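Local coordinates for Di-haem cytochrome c peroxidase family protein (Burkholderia thailandensis E264, PDB 6NX0) that probably acts as a dihaem cytochrome c peroxidase, carrying two covalently bound c-type haems and forming an unusually stable bis-Fe(IV) state, at residues R118-A123 and D210-A215; G129-P134 and A160-Y165; A215-L220 and D244-V249; N374-E379 and T456-R461. One frame throughout, in Å; residues are numbered along the deposited sequence.

Along the chain, 118-123 comes first, carrying a cysteine bound to one haem, and contact 1 closes a long loop when it meets 210-215. Contact 2, between 129-134 and 160-165, lies wholly within that loop and packs on the face of the same haem opposite the iron-bound water, away from E211. Contact 3 follows in series, starting at A215, where contact 1 ends, and joins the first turns of helices 217-225 and 245-260. Contact 4 comes last, near the second haem, where 374-379 meets the chain leaving helix 444-455. None of the loops cross. Contacts 2 and 4 touch, through Y165 with D459 and R130 with I377, and so tie the two haem regions together.

Contact 1 of 4, residues R118-A123 and D210-A215; sequences RGMSCA and DEMNNA. With HEC (heme c), chain B; NO3 (nitrate ion), chain H.
E211 meets M120 through its carbonyl oxygen, which lies 3.8 Å from M120 SD. Its own side chain runs the other way, extended beyond CG, across the haem face that carries the iron-bound water. There OE2 comes to 3.5 Å from CHD of the porphyrin, and S156 OG holds the same oxygen by a hydrogen bond. M212 follows and makes the larger part of the contact. Its CG sits 4.3 Å from M120 CG, and the two thioether chains converge on one haem methyl, CMC, 3.8 Å from M212 CG. A bend at the last torsion (chi3 79°) brings the terminal methyl of M212 against the backbone of 118-123, with CE 3.7 Å from M120 O and next to the S121-C122 peptide. The sulfur of M212 is left beside the thioether link, SD being 3.9 Å from the haem CAB, the carbon to which C122 SG is bonded at 1.8 Å. C122 opens the CXXCH motif that also supplies C125 and the axial ligand H126. Beyond M212, the N214 amide ties back to L114 O and L206 O through ND2 and to K223 through OD1. A215 N binds O2 of a nitrate, probably from the crystallisation liquor, at 3.0 Å. Segment 210-215 thus bridges helices 203-207 and 217-225, with M212 also resting on P205 and L206, while C122 leans on F109 at the end of helix 99-109.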
# COMPACT_ATOMS: atom_id res chain seq x y z
N ARG A 118 25.59 0.69 -6.93
CA ARG A 118 25.16 -0.68 -6.69
C ARG A 118 24.99 -0.94 -5.20
O ARG A 118 25.60 -0.29 -4.34
CB ARG A 118 26.19 -1.66 -7.27
N GLY A 119 24.14 -1.93 -4.89
CA GLY A 119 23.97 -2.38 -3.53
C GLY A 119 22.54 -2.40 -3.03
O GLY A 119 22.27 -2.97 -1.97
N MET A 120 21.63 -1.81 -3.77
CA MET A 120 20.22 -1.73 -3.39
C MET A 120 19.41 -2.58 -4.36
O MET A 120 19.52 -2.42 -5.58
CB MET A 120 19.76 -0.28 -3.39
CG MET A 120 18.26 -0.09 -3.47
SD MET A 120 17.73 1.59 -3.07
CE MET A 120 17.80 1.51 -1.30
N SER A 121 18.65 -3.53 -3.83
CA SER A 121 17.69 -4.33 -4.57
C SER A 121 16.28 -3.92 -4.15
O SER A 121 16.10 -3.14 -3.20
CB SER A 121 17.90 -5.81 -4.30
OG SER A 121 17.56 -6.09 -2.95
N CYS A 122 15.28 -4.49 -4.81
CA CYS A 122 13.91 -4.31 -4.33
C CYS A 122 13.78 -4.65 -2.86
O CYS A 122 13.05 -3.99 -2.11
CB CYS A 122 12.94 -5.20 -5.12
SG CYS A 122 13.00 -5.06 -6.91
N ALA A 123 14.47 -5.71 -2.42
CA ALA A 123 14.38 -6.15 -1.04
C ALA A 123 14.91 -5.13 -0.04
O ALA A 123 14.59 -5.23 1.15
CB ALA A 123 15.14 -7.47 -0.89
N ASP A 210 15.59 9.24 -6.18
CA ASP A 210 15.49 9.12 -4.73
C ASP A 210 15.35 7.67 -4.28
O ASP A 210 15.38 7.41 -3.08
CB ASP A 210 14.31 9.94 -4.21
CG ASP A 210 14.53 11.46 -4.34
OD1 ASP A 210 15.69 11.89 -4.25
OD2 ASP A 210 13.54 12.19 -4.54
N GLU A 211 15.23 6.74 -5.23
CA GLU A 211 15.15 5.32 -4.91
C GLU A 211 16.32 4.57 -5.55
O GLU A 211 17.45 4.76 -5.11
CB GLU A 211 13.78 4.76 -5.32
CG GLU A 211 12.66 5.53 -4.53
CD GLU A 211 11.28 4.88 -4.59
OE1 GLU A 211 10.99 4.16 -5.54
OE2 GLU A 211 10.46 5.10 -3.67
N MET A 212 16.11 3.74 -6.58
CA MET A 212 17.23 2.96 -7.10
C MET A 212 18.13 3.75 -8.05
O MET A 212 19.27 3.35 -8.25
CB MET A 212 16.72 1.71 -7.79
CG MET A 212 15.80 0.89 -6.88
SD MET A 212 15.08 -0.60 -7.57
CE MET A 212 16.45 -1.75 -7.44
N ASN A 213 17.64 4.85 -8.63
CA ASN A 213 18.49 5.85 -9.30
C ASN A 213 19.24 5.32 -10.53
O ASN A 213 20.34 5.78 -10.86
CB ASN A 213 19.49 6.42 -8.30
CG ASN A 213 20.27 7.58 -8.84
OD1 ASN A 213 19.74 8.45 -9.53
ND2 ASN A 213 21.55 7.61 -8.51
N ASN A 214 18.65 4.40 -11.28
CA ASN A 214 19.19 4.16 -12.61
C ASN A 214 18.91 5.37 -13.50
O ASN A 214 17.85 6.00 -13.40
CB ASN A 214 18.62 2.88 -13.21
CG ASN A 214 19.00 1.66 -12.41
OD1 ASN A 214 20.16 1.25 -12.39
ND2 ASN A 214 18.04 1.10 -11.71
N ALA A 215 19.86 5.70 -14.37
CA ALA A 215 19.79 6.97 -15.08
C ALA A 215 18.70 6.97 -16.14
O ALA A 215 18.07 8.01 -16.39
CB ALA A 215 21.16 7.26 -15.72
FE HEC B . 8.72 -0.63 -3.98
CHA HEC B . 5.49 0.59 -3.68
CHB HEC B . 7.57 -3.16 -5.92
CHC HEC B . 11.91 -1.27 -5.07
CHD HEC B . 9.92 2.03 -2.14
NA HEC B . 6.87 -1.22 -4.59
C1A HEC B . 5.67 -0.57 -4.39
C2A HEC B . 4.63 -1.34 -5.00
C3A HEC B . 5.19 -2.43 -5.52
C4A HEC B . 6.62 -2.33 -5.36
CMA HEC B . 4.51 -3.51 -6.36
CAA HEC B . 3.14 -0.95 -5.02
CBA HEC B . 2.39 -1.62 -3.88
CGA HEC B . 0.97 -1.17 -3.75
O1A HEC B . 0.25 -1.82 -2.93
O2A HEC B . 0.60 -0.10 -4.32
NB HEC B . 9.59 -1.93 -5.26
C1B HEC B . 8.91 -2.89 -5.99
C2B HEC B . 9.87 -3.61 -6.79
C3B HEC B . 11.07 -3.02 -6.64
C4B HEC B . 10.91 -1.99 -5.65
CMB HEC B . 9.52 -4.78 -7.71
CAB HEC B . 12.42 -3.42 -7.25
CBB HEC B . 12.39 -3.17 -8.78
NC HEC B . 10.55 0.20 -3.65
C1C HEC B . 11.75 -0.26 -4.17
C2C HEC B . 12.81 0.40 -3.43
C3C HEC B . 12.28 1.30 -2.59
C4C HEC B . 10.84 1.21 -2.74
CMC HEC B . 14.29 0.02 -3.54
CAC HEC B . 12.98 1.96 -1.39
CBC HEC B . 14.02 3.00 -1.85
ND HEC B . 7.86 0.96 -3.05
C1D HEC B . 8.56 1.94 -2.31
C2D HEC B . 7.62 2.94 -1.89
C3D HEC B . 6.29 2.54 -2.41
C4D HEC B . 6.50 1.30 -3.11
CMD HEC B . 7.97 4.23 -1.16
CAD HEC B . 4.97 3.31 -2.26
CBD HEC B . 5.06 4.51 -3.18
CGD HEC B . 3.71 5.16 -3.46
O1D HEC B . 2.70 4.69 -2.91
O2D HEC B . 3.74 6.20 -4.18
N NO3 H . 22.32 2.76 -14.77
O1 NO3 H . 21.22 2.23 -14.99
O2 NO3 H . 22.41 4.04 -14.55
O3 NO3 H . 23.34 2.01 -14.80
O HOH W 1 8.60 0.82 -5.61

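Contact 2 of 4, residues G129-P134 and A160-Y165; sequences GRAFAP and APSLLY. With HEC (heme c), chain B.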
# COMPACT_ATOMS: atom_id res chain seq x y z
N GLY A 129 11.98 -10.58 5.42
CA GLY A 129 11.85 -10.90 6.83
C GLY A 129 10.83 -10.06 7.57
O GLY A 129 10.59 -10.29 8.76
N ARG A 130 10.23 -9.08 6.89
CA ARG A 130 9.22 -8.18 7.46
C ARG A 130 8.06 -8.04 6.48
O ARG A 130 7.62 -6.93 6.15
CB ARG A 130 9.83 -6.81 7.81
CG ARG A 130 8.96 -5.90 8.73
CD ARG A 130 9.56 -4.52 8.93
NE ARG A 130 10.87 -4.61 9.56
CZ ARG A 130 11.08 -4.62 10.86
NH1 ARG A 130 12.32 -4.74 11.33
NH2 ARG A 130 10.08 -4.50 11.72
N ALA A 131 7.55 -9.17 5.98
CA ALA A 131 6.37 -9.20 5.11
C ALA A 131 6.55 -8.34 3.86
O ALA A 131 5.59 -7.79 3.32
CB ALA A 131 5.11 -8.78 5.86
N PHE A 132 7.80 -8.24 3.40
CA PHE A 132 8.12 -7.44 2.21
C PHE A 132 7.71 -5.99 2.40
O PHE A 132 7.39 -5.28 1.44
CB PHE A 132 7.51 -8.08 0.95
CG PHE A 132 8.11 -9.40 0.62
CD1 PHE A 132 7.64 -10.58 1.20
CD2 PHE A 132 9.21 -9.48 -0.22
CE1 PHE A 132 8.23 -11.81 0.92
CE2 PHE A 132 9.80 -10.69 -0.52
CZ PHE A 132 9.31 -11.87 0.07
N ALA A 133 7.80 -5.51 3.63
CA ALA A 133 7.70 -4.12 4.00
C ALA A 133 9.08 -3.61 4.40
O ALA A 133 9.99 -4.41 4.65
CB ALA A 133 6.73 -3.95 5.18
N PRO A 134 9.29 -2.31 4.48
CA PRO A 134 10.67 -1.84 4.69
C PRO A 134 11.17 -2.05 6.10
O PRO A 134 10.47 -1.81 7.09
CB PRO A 134 10.60 -0.34 4.33
CG PRO A 134 9.19 0.02 4.47
CD PRO A 134 8.40 -1.19 4.09
N ALA A 160 6.84 2.86 2.19
CA ALA A 160 6.60 1.69 1.35
C ALA A 160 5.71 0.69 2.07
O ALA A 160 5.90 0.45 3.28
CB ALA A 160 7.90 0.99 0.98
N PRO A 161 4.78 0.08 1.34
CA PRO A 161 3.93 -0.96 1.92
C PRO A 161 4.56 -2.34 1.85
O PRO A 161 5.51 -2.60 1.10
CB PRO A 161 2.69 -0.90 1.03
CG PRO A 161 3.29 -0.64 -0.32
CD PRO A 161 4.40 0.37 -0.06
N SER A 162 3.99 -3.24 2.64
CA SER A 162 4.15 -4.66 2.41
C SER A 162 3.68 -5.05 1.01
O SER A 162 2.63 -4.59 0.54
CB SER A 162 3.36 -5.43 3.46
OG SER A 162 3.21 -6.81 3.15
N LEU A 163 4.43 -5.92 0.35
CA LEU A 163 3.99 -6.47 -0.93
C LEU A 163 3.27 -7.80 -0.82
O LEU A 163 2.77 -8.29 -1.84
CB LEU A 163 5.17 -6.62 -1.89
CG LEU A 163 6.00 -5.36 -2.13
CD1 LEU A 163 7.08 -5.61 -3.18
CD2 LEU A 163 5.12 -4.21 -2.55
N LEU A 164 3.17 -8.40 0.36
CA LEU A 164 2.28 -9.55 0.44
C LEU A 164 0.86 -9.09 0.11
O LEU A 164 0.46 -7.98 0.46
CB LEU A 164 2.34 -10.21 1.82
CG LEU A 164 3.69 -10.84 2.20
CD1 LEU A 164 3.55 -11.44 3.58
CD2 LEU A 164 4.16 -11.89 1.20
N TYR A 165 0.12 -9.96 -0.58
CA TYR A 165 -1.28 -9.73 -0.99
C TYR A 165 -1.41 -8.68 -2.10
O TYR A 165 -2.53 -8.32 -2.48
CB TYR A 165 -2.17 -9.38 0.21
CG TYR A 165 -1.98 -10.39 1.31
CD1 TYR A 165 -2.52 -11.67 1.21
CD2 TYR A 165 -1.18 -10.11 2.39
CE1 TYR A 165 -2.29 -12.62 2.19
CE2 TYR A 165 -0.94 -11.06 3.39
CZ TYR A 165 -1.50 -12.31 3.26
OH TYR A 165 -1.28 -13.30 4.22
FE HEC B . 8.72 -0.63 -3.98
CHA HEC B . 5.49 0.59 -3.68
CHB HEC B . 7.57 -3.16 -5.92
CHC HEC B . 11.91 -1.27 -5.07
CHD HEC B . 9.92 2.03 -2.14
NA HEC B . 6.87 -1.22 -4.59
C1A HEC B . 5.67 -0.57 -4.39
C2A HEC B . 4.63 -1.34 -5.00
C3A HEC B . 5.19 -2.43 -5.52
C4A HEC B . 6.62 -2.33 -5.36
CMA HEC B . 4.51 -3.51 -6.36
CAA HEC B . 3.14 -0.95 -5.02
CBA HEC B . 2.39 -1.62 -3.88
CGA HEC B . 0.97 -1.17 -3.75
O1A HEC B . 0.25 -1.82 -2.93
O2A HEC B . 0.60 -0.10 -4.32
NB HEC B . 9.59 -1.93 -5.26
C1B HEC B . 8.91 -2.89 -5.99
C2B HEC B . 9.87 -3.61 -6.79
C3B HEC B . 11.07 -3.02 -6.64
C4B HEC B . 10.91 -1.99 -5.65
CMB HEC B . 9.52 -4.78 -7.71
CAB HEC B . 12.42 -3.42 -7.25
CBB HEC B . 12.39 -3.17 -8.78
NC HEC B . 10.55 0.20 -3.65
C1C HEC B . 11.75 -0.26 -4.17
C2C HEC B . 12.81 0.40 -3.43
C3C HEC B . 12.28 1.30 -2.59
C4C HEC B . 10.84 1.21 -2.74
CMC HEC B . 14.29 0.02 -3.54
CAC HEC B . 12.98 1.96 -1.39
CBC HEC B . 14.02 3.00 -1.85
ND HEC B . 7.86 0.96 -3.05
C1D HEC B . 8.56 1.94 -2.31
C2D HEC B . 7.62 2.94 -1.89
C3D HEC B . 6.29 2.54 -2.41
C4D HEC B . 6.50 1.30 -3.11
CMD HEC B . 7.97 4.23 -1.16
CAD HEC B . 4.97 3.31 -2.26
CBD HEC B . 5.06 4.51 -3.18
CGD HEC B . 3.71 5.16 -3.46
O1D HEC B . 2.70 4.69 -2.91
O2D HEC B . 3.74 6.20 -4.18
O HOH W 1 8.60 0.82 -5.61
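The side chains of F132 and L164 cross at about a right angle, with CD2 of the leucine 3.7 Å from CD1 of the ring, where two irregular segments run antiparallel beside the histidine-ligated face of the haem. An ST turn at S162 organises the meeting. With OG anti to the backbone N (chi1 167°), the hydroxyl donates to A131 O at 2.6 Å, in the carbonyl plane, and accepts from L164 N at 3.2 Å. One oxygen therefore links the neighbouring segment to its own turn. The other methyl of L164, CD1, lies against A131 CB at 3.8 Å, so the leucine fork spans A131 and F132. L163 N reaches F132 O at 3.2 Å from well above the carbonyl plane, and that same oxygen accepts from ND1 of H126, an axial ligand of the iron, a second-shell bond consistent with a role in orienting the imidazole. Beyond its CB, which packs on F132 CB, the L163 side chain reaches the porphyrin, its CD2 3.5 Å from C3A, while A160 CB approaches C2D at 3.5 Å. At the far end, P134 meets A160 with the CG-CD side of its ring, P134 CD lying 3.1 Å from A160 O.

Contact 3 of 4, residues A215-L220 and D244-V249; sequences ASAAAL and DPERMV. With NO3 (nitrate ion), chain H.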
# COMPACT_ATOMS: atom_id res chain seq x y z
N ALA A 215 19.86 5.70 -14.37
CA ALA A 215 19.79 6.97 -15.08
C ALA A 215 18.70 6.97 -16.14
O ALA A 215 18.07 8.01 -16.39
CB ALA A 215 21.16 7.26 -15.72
N SER A 216 18.45 5.83 -16.76
CA SER A 216 17.53 5.70 -17.87
C SER A 216 17.36 4.23 -18.16
O SER A 216 18.18 3.41 -17.73
CB SER A 216 18.05 6.39 -19.13
OG SER A 216 19.18 5.67 -19.61
N ALA A 217 16.31 3.90 -18.90
CA ALA A 217 16.15 2.53 -19.36
C ALA A 217 17.32 2.09 -20.23
O ALA A 217 17.74 0.93 -20.17
CB ALA A 217 14.84 2.38 -20.13
N ALA A 218 17.87 3.00 -21.05
CA ALA A 218 19.01 2.65 -21.88
C ALA A 218 20.23 2.27 -21.04
O ALA A 218 20.96 1.32 -21.37
CB ALA A 218 19.34 3.80 -22.82
N ALA A 219 20.48 3.04 -19.97
CA ALA A 219 21.60 2.73 -19.10
C ALA A 219 21.38 1.41 -18.38
O ALA A 219 22.30 0.59 -18.25
CB ALA A 219 21.80 3.87 -18.09
N LEU A 220 20.17 1.21 -17.87
CA LEU A 220 19.89 -0.02 -17.13
C LEU A 220 20.01 -1.23 -18.04
O LEU A 220 20.54 -2.27 -17.63
CB LEU A 220 18.51 0.05 -16.50
CG LEU A 220 18.06 -1.20 -15.73
CD1 LEU A 220 19.02 -1.47 -14.55
CD2 LEU A 220 16.61 -1.09 -15.28
N ASP A 244 16.88 -3.09 -26.93
CA ASP A 244 15.66 -2.29 -26.94
C ASP A 244 15.36 -1.92 -25.50
O ASP A 244 14.88 -2.77 -24.73
CB ASP A 244 14.53 -3.11 -27.56
CG ASP A 244 13.20 -2.37 -27.64
OD1 ASP A 244 12.98 -1.41 -26.88
OD2 ASP A 244 12.36 -2.80 -28.47
N PRO A 245 15.63 -0.67 -25.06
CA PRO A 245 15.46 -0.36 -23.63
C PRO A 245 14.06 -0.62 -23.13
O PRO A 245 13.88 -1.08 -21.99
CB PRO A 245 15.83 1.12 -23.56
CG PRO A 245 16.74 1.37 -24.75
CD PRO A 245 16.25 0.44 -25.81
N GLU A 246 13.03 -0.31 -23.92
CA GLU A 246 11.67 -0.47 -23.42
C GLU A 246 11.28 -1.94 -23.35
O GLU A 246 10.54 -2.34 -22.44
CB GLU A 246 10.69 0.33 -24.29
CG GLU A 246 10.83 1.85 -24.12
CD GLU A 246 10.76 2.30 -22.67
OE1 GLU A 246 11.66 3.03 -22.21
OE2 GLU A 246 9.80 1.89 -21.98
N ARG A 247 11.81 -2.78 -24.24
CA ARG A 247 11.59 -4.22 -24.13
C ARG A 247 12.21 -4.76 -22.84
O ARG A 247 11.59 -5.58 -22.13
CB ARG A 247 12.17 -4.90 -25.37
CG ARG A 247 12.18 -6.40 -25.37
CD ARG A 247 10.81 -6.99 -25.49
NE ARG A 247 10.90 -8.44 -25.64
CZ ARG A 247 9.90 -9.27 -25.42
NH1 ARG A 247 8.71 -8.81 -25.03
NH2 ARG A 247 10.09 -10.58 -25.56
N MET A 248 13.41 -4.32 -22.51
CA MET A 248 14.03 -4.75 -21.25
C MET A 248 13.12 -4.42 -20.08
O MET A 248 12.88 -5.26 -19.20
CB MET A 248 15.40 -4.10 -21.08
CG MET A 248 16.10 -4.39 -19.73
SD MET A 248 16.37 -6.14 -19.38
CE MET A 248 17.95 -6.39 -20.20
N VAL A 249 12.61 -3.19 -20.02
CA VAL A 249 11.76 -2.81 -18.89
C VAL A 249 10.49 -3.65 -18.88
O VAL A 249 10.02 -4.10 -17.82
CB VAL A 249 11.45 -1.30 -18.94
CG1 VAL A 249 10.44 -0.91 -17.84
CG2 VAL A 249 12.71 -0.49 -18.79
N NO3 H . 22.32 2.76 -14.77
O1 NO3 H . 21.22 2.23 -14.99
O2 NO3 H . 22.41 4.04 -14.55
O3 NO3 H . 23.34 2.01 -14.80
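Helices 217-225 and 245-260 meet at their first turns, with the CA atoms of A218 and P245 only 5.0 Å apart. The short side chains permit this approach. A217 CB points into the neighbouring helix and touches P245 CB at 3.8 Å and V249 CG2, also at 3.8 Å, so one methyl touches both the proline ring and a valine branch one turn on. The proline ring continues over A218, its CG 4.0 Å from A218 CB, and F207 of helix 203-207 packs on both A217 and V249. The E246 chain is bent at chi2 (-53°), which places CD; its OE1 lies 3.9 Å from A217 CB, while its OE2 forms a salt bridge with R203. Both helices carry a side-chain N-cap. S216 OG accepts from A219 N at 3.0 Å. D244 OD1 accepts from R247 N at 3.2 Å, the donor standing above the carboxylate plane, and more weakly from E246 N. No hydrogen bond crosses between the segments, so the pairing rests on van der Waals contact between apolar groups, and each helix start settles backbone N-H groups with its own cap. The D244 carboxylate would probably also temper the positive end of its helix dipole.

Contact 4 of 4, residues N374-E379 and T456-R461; sequences NVAIKE and TLTDAR. With HEC (heme c), chain C.
N374 grips D459 with both ends of its amide. OD1 accepts from D459 N at 2.7 Å, a nearly straight bond (161°), while ND2 donates to D459 OD2 at 3.0 Å, using the anti lone pair of that oxygen. Amide and carboxylate planes are turned 31° from one another. The backbone of N374 adds a third bond, N to L457 O at 3.1 Å. With three bonds on one asparagine, neither its position nor its amide rotation is left loose. Beside it, T458 brings CG2 to 3.9 Å from I377 CG2, the two side chains crossing obliquely, and A376 CB faces T458 OG1. A water also bridges the two segments, accepting from A376 N at 3.0 Å and pairing with T458 OG1 at 2.8 Å. Outward, the D459 carboxylate is set by S269 OG on OD1 and Y165 OH on OD2, so the aspartate links three parts of the chain. Farther along, K378 NZ makes a weak hydrogen bond to haem propionate oxygen O1A at 3.2 Å, and V375 CG2 rests near the haem methyl CMA. Tied to the loop that follows helix 444-455, the 3-10 turn 375-377 and the residue after it thus contribute V375 and K378 to the second haem c pocket, in a region of the cytochrome c family.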
# COMPACT_ATOMS: atom_id res chain seq x y z
N ASN A 374 -0.38 -7.71 8.33
CA ASN A 374 0.99 -7.48 8.80
C ASN A 374 1.25 -6.04 9.20
O ASN A 374 2.41 -5.65 9.36
CB ASN A 374 2.01 -7.95 7.77
CG ASN A 374 1.91 -9.43 7.57
OD1 ASN A 374 2.23 -10.20 8.50
ND2 ASN A 374 1.45 -9.85 6.40
N VAL A 375 0.20 -5.26 9.47
CA VAL A 375 0.41 -3.85 9.85
C VAL A 375 1.23 -3.74 11.13
O VAL A 375 2.03 -2.81 11.28
CB VAL A 375 -0.95 -3.12 9.96
CG1 VAL A 375 -1.78 -3.64 11.13
CG2 VAL A 375 -0.75 -1.59 10.02
N ALA A 376 1.10 -4.71 12.04
CA ALA A 376 1.70 -4.55 13.37
C ALA A 376 3.21 -4.75 13.39
O ALA A 376 3.82 -4.56 14.45
CB ALA A 376 1.03 -5.53 14.34
N ILE A 377 3.85 -5.10 12.27
CA ILE A 377 5.30 -5.25 12.20
C ILE A 377 5.96 -4.09 11.48
O ILE A 377 7.20 -4.07 11.35
CB ILE A 377 5.73 -6.58 11.56
CG1 ILE A 377 5.42 -6.63 10.05
CG2 ILE A 377 5.09 -7.76 12.28
CD1 ILE A 377 5.88 -7.89 9.37
N LYS A 378 5.19 -3.11 11.02
CA LYS A 378 5.77 -1.97 10.32
C LYS A 378 6.46 -1.03 11.30
O LYS A 378 6.06 -0.88 12.45
CB LYS A 378 4.70 -1.21 9.54
CG LYS A 378 4.06 -2.00 8.42
CD LYS A 378 2.76 -1.40 7.97
CE LYS A 378 2.91 -0.02 7.34
NZ LYS A 378 3.11 -0.12 5.87
N GLU A 379 7.51 -0.38 10.81
CA GLU A 379 8.25 0.59 11.61
C GLU A 379 7.66 2.00 11.56
O GLU A 379 7.95 2.81 12.46
CB GLU A 379 9.72 0.62 11.17
CG GLU A 379 10.44 -0.69 11.47
CD GLU A 379 11.88 -0.70 11.02
OE1 GLU A 379 12.22 0.02 10.06
OE2 GLU A 379 12.69 -1.42 11.63
N THR A 456 -3.68 -9.65 15.27
CA THR A 456 -4.01 -10.99 14.79
C THR A 456 -3.81 -11.16 13.28
O THR A 456 -3.91 -12.28 12.77
CB THR A 456 -5.46 -11.39 15.14
OG1 THR A 456 -6.40 -10.73 14.27
CG2 THR A 456 -5.78 -11.13 16.61
N LEU A 457 -3.56 -10.07 12.56
CA LEU A 457 -3.43 -10.12 11.11
C LEU A 457 -1.99 -10.32 10.66
O LEU A 457 -1.70 -10.23 9.46
CB LEU A 457 -3.99 -8.84 10.49
CG LEU A 457 -5.34 -8.36 11.00
CD1 LEU A 457 -5.80 -7.13 10.23
CD2 LEU A 457 -6.37 -9.47 10.88
N THR A 458 -1.07 -10.58 11.57
CA THR A 458 0.32 -10.83 11.22
C THR A 458 0.52 -12.28 10.78
O THR A 458 0.14 -13.22 11.49
CB THR A 458 1.19 -10.51 12.43
OG1 THR A 458 0.96 -9.16 12.82
CG2 THR A 458 2.64 -10.74 12.13
N ASP A 459 1.14 -12.46 9.62
CA ASP A 459 1.46 -13.79 9.14
C ASP A 459 2.43 -14.47 10.09
O ASP A 459 3.22 -13.82 10.78
CB ASP A 459 1.99 -13.70 7.71
CG ASP A 459 0.89 -13.71 6.70
OD1 ASP A 459 0.24 -14.76 6.54
OD2 ASP A 459 0.63 -12.67 6.07
N ALA A 460 2.34 -15.80 10.15
CA ALA A 460 3.00 -16.57 11.19
C ALA A 460 4.51 -16.33 11.24
O ALA A 460 5.10 -16.30 12.33
CB ALA A 460 2.72 -18.06 10.99
N ARG A 461 5.15 -16.20 10.07
CA ARG A 461 6.59 -16.00 9.96
C ARG A 461 7.07 -14.77 10.73
O ARG A 461 8.24 -14.70 11.11
CB ARG A 461 7.00 -15.86 8.48
CG ARG A 461 8.47 -15.58 8.22
CD ARG A 461 8.74 -15.61 6.73
NE ARG A 461 10.11 -15.26 6.37
CZ ARG A 461 10.54 -15.09 5.12
NH1 ARG A 461 9.70 -15.22 4.10
NH2 ARG A 461 11.81 -14.78 4.89
FE HEC C . -7.77 3.31 7.97
CHA HEC C . -4.60 3.82 6.76
CHB HEC C . -6.48 1.55 10.62
CHC HEC C . -10.82 3.36 9.53
CHD HEC C . -9.15 4.72 5.19
NA HEC C . -5.90 2.74 8.54
C1A HEC C . -4.74 3.02 7.85
C2A HEC C . -3.65 2.53 8.65
C3A HEC C . -4.17 1.82 9.66
C4A HEC C . -5.61 1.94 9.62
CMA HEC C . -3.42 1.17 10.82
CAA HEC C . -2.16 2.59 8.25
CBA HEC C . -1.76 1.38 7.43
CGA HEC C . -0.35 1.40 6.88
O1A HEC C . -0.07 0.48 6.06
O2A HEC C . 0.37 2.43 7.01
NB HEC C . -8.52 2.58 9.70
C1B HEC C . -7.82 1.83 10.64
C2B HEC C . -8.72 1.49 11.72
C3B HEC C . -9.91 2.04 11.47
C4B HEC C . -9.81 2.69 10.17
CMB HEC C . -8.33 0.58 12.91
CAB HEC C . -11.17 2.08 12.37
CBB HEC C . -10.86 2.78 13.71
NC HEC C . -9.64 3.85 7.43
C1C HEC C . -10.75 3.85 8.26
C2C HEC C . -11.84 4.41 7.51
C3C HEC C . -11.40 4.70 6.27
C4C HEC C . -10.00 4.39 6.21
CMC HEC C . -13.26 4.51 8.10
CAC HEC C . -12.26 5.07 5.05
CBC HEC C . -12.95 6.42 5.34
ND HEC C . -7.00 4.07 6.27
C1D HEC C . -7.78 4.62 5.24
C2D HEC C . -6.89 5.27 4.32
C3D HEC C . -5.52 5.08 4.83
C4D HEC C . -5.65 4.28 6.02
CMD HEC C . -7.26 6.02 3.05
CAD HEC C . -4.22 5.63 4.21
CBD HEC C . -4.03 7.04 4.71
CGD HEC C . -2.62 7.52 4.47
O1D HEC C . -1.75 6.68 4.11
O2D HEC C . -2.34 8.71 4.81
O HOH W 2 -0.73 -7.12 11.83